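Local coordinates for protein methylocystis parvus OBBP MbnE (PDB 5ICQ) that probably binds the copper chelator methanobactin in the periplasm, as a solute-binding protein of family 5 that takes part in its transport, at residues A88-M100 / A219-D231. Residues are numbered along the deposited sequence; the frame is centred on the assembly and turned at random.
Sequences AQGLVGNVFQGLM and AKPLGSGPYVVAD
Gln97 meets Ser224 through its amide oxygen. Ser224 OG donates to Gln97 OE1 at 2.7 Å, somewhat out of the carbonyl plane. The Ser224 torsion (chi1 61°) sets OG between its own backbone N and carbonyl carbon, where it can serve both the amide and a water. That water donates to Ser224 OG as it accepts from Gln97 N. Trp247 NE1 also bonds Gln97 OE1, and Tyr246 OH takes its NE2. These partners fix which way the amide is turned. With an alanine at Gln97, the Ser224 hydroxyl would probably lose its acceptor, and Trp247 and Tyr246 their amide partner.

Backbone bonds carry the middle of the contact. Tyr227 N donates to Asn94 O at 3.0 Å, in a nearly straight bond (165°). Val95 O receives Gly225 N at 2.9 Å and, weakly, Ser224 N. Gly223 CA adds a CH...O contact to Val95 O at 3.4 Å. Gly223 and Gly225 come so close to Val95 O and Asn94 O, respectively, that a CB would overlap the carbonyl.

The Asn94 amide stands almost upright to the Tyr227 ring, the planes 87° apart. The two side chains run side by side, with Asn94 OD1 3.6 Å from Tyr227 CD2. Asn94 ND2 turns back to Gly90 O and also reaches Thr601; Tyr227 OH bonds Phe260 O.

Apolar side chains close the rest of the contact. Phe96 CZ touches Pro221 CB at 3.6 Å, the side chains crossing at about a right angle. Val229 CG2 packs on Leu91 CD2 and Val95 CG2.

The contact joins the loop before strand 100-103 to loop 221-226 and edge strand 227-233, probably within the solute-binding protein fold. Its chemistry implies a buried seam held by backbone carbonyls, with the Gln97 amide and Asn94 ND2 satisfied beside apolar contacts.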
loop_
_atom_site.group_PDB
_atom_site.type_symbol
_atom_site.label_atom_id
_atom_site.label_comp_id
_atom_site.label_asym_id
_atom_site.label_seq_id
_atom_site.Cartn_x
_atom_site.Cartn_y
_atom_site.Cartn_z
ATOM N N ALA A 88 4.531 16.571 7.474
ATOM C CA ALA A 88 4.128 17.049 6.161
ATOM C C ALA A 88 4.515 16.031 5.095
ATOM O O ALA A 88 5.503 15.311 5.229
ATOM C CB ALA A 88 4.795 18.391 5.861
ATOM N N GLN A 89 3.718 15.964 4.032
ATOM C CA GLN A 89 4.084 15.137 2.894
ATOM C C GLN A 89 4.976 15.939 1.956
ATOM O O GLN A 89 5.178 17.137 2.131
ATOM C CB GLN A 89 2.839 14.644 2.158
ATOM C CG GLN A 89 2.068 13.596 2.921
ATOM C CD GLN A 89 0.703 13.352 2.312
ATOM O OE1 GLN A 89 -0.320 13.745 2.871
ATOM N NE2 GLN A 89 0.683 12.723 1.145
ATOM N N GLY A 90 5.530 15.258 0.959
ATOM C CA GLY A 90 6.373 15.927 -0.008
ATOM C C GLY A 90 7.838 15.999 0.359
ATOM O O GLY A 90 8.612 16.589 -0.399
ATOM N N LEU A 91 8.253 15.417 1.492
ATOM C CA LEU A 91 9.655 15.531 1.887
ATOM C C LEU A 91 10.495 14.377 1.374
ATOM O O LEU A 91 11.655 14.569 0.988
ATOM C CB LEU A 91 9.770 15.612 3.413
ATOM C CG LEU A 91 9.127 16.852 4.019
ATOM C CD1 LEU A 91 8.988 16.691 5.548
ATOM C CD2 LEU A 91 9.944 18.078 3.680
ATOM N N VAL A 92 9.941 13.170 1.383
ATOM C CA VAL A 92 10.659 12.031 0.840
ATOM C C VAL A 92 10.819 12.231 -0.657
ATOM O O VAL A 92 9.884 12.672 -1.342
ATOM C CB VAL A 92 9.905 10.730 1.169
ATOM C CG1 VAL A 92 10.592 9.531 0.531
ATOM C CG2 VAL A 92 9.799 10.554 2.688
ATOM N N GLY A 93 12.015 11.942 -1.172
ATOM C CA GLY A 93 12.263 12.092 -2.595
ATOM C C GLY A 93 12.680 13.505 -2.961
ATOM O O GLY A 93 13.765 13.709 -3.511
ATOM N N ASN A 94 11.829 14.488 -2.644
ATOM C CA ASN A 94 12.145 15.883 -2.954
ATOM C C ASN A 94 13.298 16.406 -2.107
ATOM O O ASN A 94 14.122 17.192 -2.592
ATOM C CB ASN A 94 10.915 16.762 -2.740
ATOM C CG ASN A 94 9.827 16.499 -3.763
ATOM O OD1 ASN A 94 10.108 16.286 -4.950
ATOM N ND2 ASN A 94 8.583 16.505 -3.310
ATOM N N VAL A 95 13.345 16.028 -0.832
ATOM C CA VAL A 95 14.366 16.505 0.100
ATOM C C VAL A 95 15.266 15.367 0.563
ATOM O O VAL A 95 16.488 15.431 0.417
ATOM C CB VAL A 95 13.725 17.227 1.309
ATOM C CG1 VAL A 95 14.802 17.682 2.272
ATOM C CG2 VAL A 95 12.911 18.421 0.842
ATOM N N PHE A 96 14.675 14.302 1.101
ATOM C CA PHE A 96 15.429 13.169 1.632
ATOM C C PHE A 96 15.551 12.068 0.588
ATOM O O PHE A 96 14.541 11.624 0.031
ATOM C CB PHE A 96 14.745 12.607 2.878
ATOM C CG PHE A 96 14.568 13.615 3.976
ATOM C CD1 PHE A 96 15.668 14.122 4.651
ATOM C CD2 PHE A 96 13.303 14.031 4.346
ATOM C CE1 PHE A 96 15.509 15.037 5.678
ATOM C CE2 PHE A 96 13.128 14.944 5.378
ATOM C CZ PHE A 96 14.231 15.453 6.038
ATOM N N GLN A 97 16.774 11.593 0.363
ATOM C CA GLN A 97 17.046 10.633 -0.697
ATOM C C GLN A 97 17.589 9.332 -0.129
ATOM O O GLN A 97 18.322 9.328 0.860
ATOM C CB GLN A 97 18.084 11.168 -1.686
ATOM C CG GLN A 97 17.698 12.432 -2.374
ATOM C CD GLN A 97 18.717 12.770 -3.428
ATOM O OE1 GLN A 97 19.905 12.924 -3.130
ATOM N NE2 GLN A 97 18.273 12.842 -4.673
ATOM N N GLY A 98 17.271 8.225 -0.801
ATOM C CA GLY A 98 17.881 6.953 -0.473
ATOM C C GLY A 98 19.144 6.680 -1.267
ATOM O O GLY A 98 19.556 7.437 -2.146
ATOM N N LEU A 99 19.771 5.546 -0.944
ATOM C CA LEU A 99 20.934 5.106 -1.706
ATOM C C LEU A 99 20.572 4.781 -3.151
ATOM O O LEU A 99 21.380 4.995 -4.064
ATOM C CB LEU A 99 21.552 3.891 -1.030
ATOM C CG LEU A 99 22.309 4.186 0.258
ATOM C CD1 LEU A 99 22.609 2.864 0.993
ATOM C CD2 LEU A 99 23.583 4.952 -0.056
ATOM N N MET A 100 19.377 4.240 -3.381
ATOM C CA MET A 100 18.943 3.872 -4.718
ATOM C C MET A 100 17.524 4.377 -4.931
ATOM O O MET A 100 16.778 4.613 -3.977
ATOM C CB MET A 100 19.032 2.354 -4.944
ATOM C CG MET A 100 20.472 1.810 -4.821
ATOM S SD MET A 100 20.592 0.027 -5.161
ATOM C CE MET A 100 20.518 0.053 -6.956
ATOM N N ALA A 219 11.773 23.100 12.194
ATOM C CA ALA A 219 12.997 23.612 11.595
ATOM C C ALA A 219 13.163 23.021 10.203
ATOM O O ALA A 219 12.818 21.864 9.960
ATOM C CB ALA A 219 14.207 23.276 12.466
ATOM N N LYS A 220 13.654 23.828 9.282
ATOM C CA LYS A 220 13.825 23.358 7.916
ATOM C C LYS A 220 14.903 22.281 7.873
ATOM O O LYS A 220 16.069 22.568 8.171
ATOM C CB LYS A 220 14.165 24.528 7.011
ATOM C CG LYS A 220 13.095 25.614 7.046
ATOM C CD LYS A 220 13.528 26.840 6.258
ATOM C CE LYS A 220 12.547 27.979 6.434
ATOM N NZ LYS A 220 13.074 29.216 5.804
ATOM N N PRO A 221 14.566 21.045 7.528
ATOM C CA PRO A 221 15.550 19.962 7.571
ATOM C C PRO A 221 16.476 19.979 6.367
ATOM O O PRO A 221 16.104 20.384 5.264
ATOM C CB PRO A 221 14.673 18.708 7.554
ATOM C CG PRO A 221 13.507 19.130 6.682
ATOM C CD PRO A 221 13.257 20.584 7.029
ATOM N N LEU A 222 17.697 19.500 6.592
ATOM C CA LEU A 222 18.693 19.415 5.534
ATOM C C LEU A 222 18.614 18.060 4.844
ATOM O O LEU A 222 18.698 17.010 5.499
ATOM C CB LEU A 222 20.102 19.630 6.096
ATOM C CG LEU A 222 21.156 19.645 4.978
ATOM C CD1 LEU A 222 21.036 20.931 4.189
ATOM C CD2 LEU A 222 22.576 19.471 5.507
ATOM N N GLY A 223 18.469 18.083 3.522
ATOM C CA GLY A 223 18.560 16.868 2.736
ATOM C C GLY A 223 19.495 17.029 1.555
ATOM O O GLY A 223 20.281 17.982 1.509
ATOM N N SER A 224 19.441 16.093 0.603
ATOM C CA SER A 224 20.286 16.139 -0.584
ATOM C C SER A 224 19.482 16.173 -1.875
ATOM O O SER A 224 20.075 16.078 -2.948
ATOM C CB SER A 224 21.240 14.940 -0.618
ATOM O OG SER A 224 20.510 13.719 -0.667
ATOM N N GLY A 225 18.158 16.317 -1.800
ATOM C CA GLY A 225 17.309 16.174 -2.961
ATOM C C GLY A 225 17.170 17.452 -3.772
ATOM O O GLY A 225 17.792 18.499 -3.499
ATOM N N PRO A 226 16.345 17.364 -4.818
ATOM C CA PRO A 226 16.208 18.487 -5.760
ATOM C C PRO A 226 15.597 19.745 -5.178
ATOM O O PRO A 226 15.751 20.808 -5.789
ATOM C CB PRO A 226 15.304 17.910 -6.856
ATOM C CG PRO A 226 14.556 16.789 -6.172
ATOM C CD PRO A 226 15.596 16.178 -5.270
ATOM N N TYR A 227 14.877 19.666 -4.064
ATOM C CA TYR A 227 14.225 20.822 -3.469
ATOM C C TYR A 227 14.703 21.034 -2.045
ATOM O O TYR A 227 15.025 20.080 -1.331
ATOM C CB TYR A 227 12.691 20.672 -3.435
ATOM C CG TYR A 227 12.081 20.592 -4.807
ATOM C CD1 TYR A 227 11.752 21.748 -5.515
ATOM C CD2 TYR A 227 11.862 19.360 -5.414
ATOM C CE1 TYR A 227 11.197 21.668 -6.802
ATOM C CE2 TYR A 227 11.317 19.273 -6.691
ATOM C CZ TYR A 227 10.984 20.427 -7.371
ATOM O OH TYR A 227 10.462 20.327 -8.643
ATOM N N VAL A 228 14.714 22.294 -1.630
ATOM C CA VAL A 228 14.924 22.645 -0.232
ATOM C C VAL A 228 13.624 23.197 0.334
ATOM O O VAL A 228 12.734 23.659 -0.397
ATOM C CB VAL A 228 16.064 23.666 -0.050
ATOM C CG1 VAL A 228 17.330 23.166 -0.719
ATOM C CG2 VAL A 228 15.655 25.031 -0.606
ATOM N N VAL A 229 13.512 23.140 1.658
ATOM C CA VAL A 229 12.348 23.684 2.349
ATOM C C VAL A 229 12.553 25.189 2.491
ATOM O O VAL A 229 13.456 25.639 3.202
ATOM C CB VAL A 229 12.133 23.018 3.709
ATOM C CG1 VAL A 229 10.970 23.682 4.431
ATOM C CG2 VAL A 229 11.862 21.542 3.526
ATOM N N ALA A 230 11.728 25.966 1.793
ATOM C CA ALA A 230 11.868 27.413 1.716
ATOM C C ALA A 230 10.991 28.156 2.706
ATOM O O ALA A 230 11.379 29.230 3.176
ATOM C CB ALA A 230 11.542 27.898 0.301
ATOM N N ASP A 231 9.826 27.617 3.040
ATOM C CA ASP A 231 8.947 28.274 3.998
ATOM C C ASP A 231 8.035 27.222 4.604
ATOM O O ASP A 231 7.653 26.260 3.935
ATOM C CB ASP A 231 8.113 29.381 3.343
ATOM C CG ASP A 231 7.323 30.195 4.360
ATOM O OD1 ASP A 231 7.943 30.710 5.312
ATOM O OD2 ASP A 231 6.085 30.294 4.224
HETATM O O HOH W 1 18.980 12.852 1.625
#